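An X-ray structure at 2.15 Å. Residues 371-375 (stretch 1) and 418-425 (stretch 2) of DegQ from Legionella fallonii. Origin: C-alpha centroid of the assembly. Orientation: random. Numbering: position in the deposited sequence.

Stretch 1 371-375: ALRAF
Stretch 2 (418-425) VTDVKSLQ

Residues 371-375 run as one extended strand, phi from -60° to -153° and psi from 124° to 152°, within a longer strand. Against it, Val418, Thr419 (-108/-57) and Asp420 (-123/176) lead into a helix, phi/psi near -62/-41, that starts at Val421 and continues beyond Gln425. The axes come within 8.7 Å, their N-to-C directions 121° apart, and the register is set where Ala374 CA lies 4.9 Å from Asp420 CA. No direct hydrogen bond joins the stretches; the contact is mainly apolar and buries 256 Å².

Val421 is the central piece. Its CA-to-CB bond points toward the strand, and with chi1 at 169° (t) its CG2 sits 3.7 Å from both Arg373 CA and Ala374 N, 3.8 Å from Leu372 O and 4.1 Å from Leu372 CB. One methyl thus packs on the strand backbone. One turn on, the CA-to-CB bond of Leu424 also points toward the strand, its t/p rotamer (180°, 60°) bringing CD2 to 4.1 Å from CD1 of Leu372, which is m/t (-62°, 174°). That of Arg373 points away, with chi1 p. The CA-to-CB bond of Ala374 points sideways, its CB 4.4 Å from Thr419 O. That of Phe375 (chi1 -176°, t; chi2 82°) is also sideways, but the ring end leads away.

The helix start is held by its own polar groups. Asp420, the N-cap, has chi1 64° (p) and chi2 9°, so OD1 accepts from Ser423 N at 2.8 Å. Ser423, also p (53°), turns OG back to donate to Asp420 O at 2.6 Å and to accept from Thr419 N at 2.9 Å; Thr419 OG1, p at 48°, adds a weak bond to Ser423 OG at 3.3 Å. Leu424 N to Asp420 O (3.3 Å) and Gln425 N to Val421 O (3.0 Å) begin the helical ladder.

A water lies within hydrogen-bonding reach of both backbones, 2.8 Å from Phe375 O and 2.4 Å from Thr419 O.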

# COMPACT_ATOMS: atom_id res chain seq x y z
N ALA B 371 31.75 -24.44 30.65
CA ALA B 371 31.04 -24.33 31.90
C ALA B 371 30.41 -25.69 32.11
O ALA B 371 29.73 -26.22 31.23
CB ALA B 371 29.96 -23.18 31.82
N LEU B 372 30.69 -26.29 33.23
CA LEU B 372 30.46 -27.72 33.43
C LEU B 372 29.76 -27.92 34.79
O LEU B 372 30.16 -27.29 35.75
CB LEU B 372 31.81 -28.46 33.51
CG LEU B 372 32.71 -28.40 32.27
CD1 LEU B 372 34.07 -29.04 32.53
CD2 LEU B 372 32.06 -29.02 31.13
N ARG B 373 28.78 -28.78 34.87
CA ARG B 373 28.19 -29.12 36.15
C ARG B 373 27.84 -30.58 36.17
O ARG B 373 27.58 -31.17 35.14
CB ARG B 373 26.94 -28.28 36.44
CG ARG B 373 25.77 -28.58 35.52
CD ARG B 373 24.39 -28.17 36.11
NE ARG B 373 23.35 -29.08 35.63
CZ ARG B 373 22.52 -29.78 36.42
NH1 ARG B 373 22.56 -29.65 37.74
NH2 ARG B 373 21.61 -30.57 35.88
N ALA B 374 27.87 -31.16 37.35
CA ALA B 374 27.42 -32.55 37.56
C ALA B 374 25.94 -32.72 37.16
O ALA B 374 25.16 -31.81 37.28
CB ALA B 374 27.57 -32.93 39.06
N PHE B 375 25.56 -33.92 36.74
CA PHE B 375 24.27 -34.18 36.14
C PHE B 375 23.91 -35.62 36.41
O PHE B 375 24.70 -36.56 36.16
CB PHE B 375 24.43 -34.01 34.62
CG PHE B 375 23.16 -34.15 33.83
CD1 PHE B 375 22.29 -33.09 33.69
CD2 PHE B 375 22.85 -35.30 33.25
CE1 PHE B 375 21.14 -33.20 32.91
CE2 PHE B 375 21.70 -35.44 32.47
CZ PHE B 375 20.85 -34.36 32.31
N VAL B 418 32.08 -40.92 33.67
CA VAL B 418 32.22 -39.62 34.31
C VAL B 418 31.11 -39.39 35.20
O VAL B 418 29.96 -39.49 34.76
CB VAL B 418 32.11 -38.59 33.19
CG1 VAL B 418 31.78 -37.30 33.70
CG2 VAL B 418 33.45 -38.62 32.40
N THR B 419 31.39 -39.08 36.47
CA THR B 419 30.37 -38.82 37.42
C THR B 419 30.27 -37.34 37.81
O THR B 419 29.24 -36.74 37.70
CB THR B 419 30.61 -39.63 38.69
OG1 THR B 419 31.98 -39.48 39.08
CG2 THR B 419 30.37 -41.14 38.38
N ASP B 420 31.33 -36.76 38.28
CA ASP B 420 31.28 -35.37 38.66
C ASP B 420 32.34 -34.60 37.89
O ASP B 420 33.07 -35.19 37.08
CB ASP B 420 31.39 -35.26 40.17
CG ASP B 420 32.69 -35.75 40.71
OD1 ASP B 420 33.63 -36.03 39.94
OD2 ASP B 420 32.80 -35.85 41.94
N VAL B 421 32.38 -33.28 38.06
CA VAL B 421 33.23 -32.45 37.27
C VAL B 421 34.66 -32.90 37.59
O VAL B 421 35.45 -33.12 36.69
CB VAL B 421 32.93 -30.93 37.54
CG1 VAL B 421 34.00 -29.98 36.92
CG2 VAL B 421 31.47 -30.57 37.03
N LYS B 422 34.99 -33.07 38.86
CA LYS B 422 36.34 -33.52 39.20
C LYS B 422 36.76 -34.82 38.49
O LYS B 422 37.93 -34.89 38.11
CB LYS B 422 36.52 -33.59 40.73
CG LYS B 422 37.78 -34.39 41.25
CD LYS B 422 39.12 -33.60 41.30
CE LYS B 422 40.19 -34.35 42.18
NZ LYS B 422 41.57 -33.74 42.07
N SER B 423 35.84 -35.80 38.29
CA SER B 423 36.24 -37.05 37.66
C SER B 423 36.64 -36.76 36.22
O SER B 423 37.59 -37.35 35.71
CB SER B 423 35.14 -38.16 37.62
OG SER B 423 33.87 -37.71 37.03
N LEU B 424 35.88 -35.89 35.54
CA LEU B 424 36.23 -35.50 34.19
C LEU B 424 37.57 -34.75 34.09
O LEU B 424 38.36 -34.95 33.15
CB LEU B 424 35.13 -34.61 33.66
CG LEU B 424 35.41 -34.14 32.24
CD1 LEU B 424 35.56 -35.30 31.17
CD2 LEU B 424 34.33 -33.04 31.82
N GLN B 425 37.83 -33.85 35.04
CA GLN B 425 39.08 -33.10 35.06
C GLN B 425 40.27 -34.04 35.31
O GLN B 425 41.32 -33.89 34.74
CB GLN B 425 39.06 -32.03 36.17
CG GLN B 425 38.23 -30.80 35.80
CD GLN B 425 37.84 -29.88 37.00
OE1 GLN B 425 37.77 -30.31 38.14
NE2 GLN B 425 37.50 -28.64 36.68
O HOH W 1 26.84 -36.85 38.01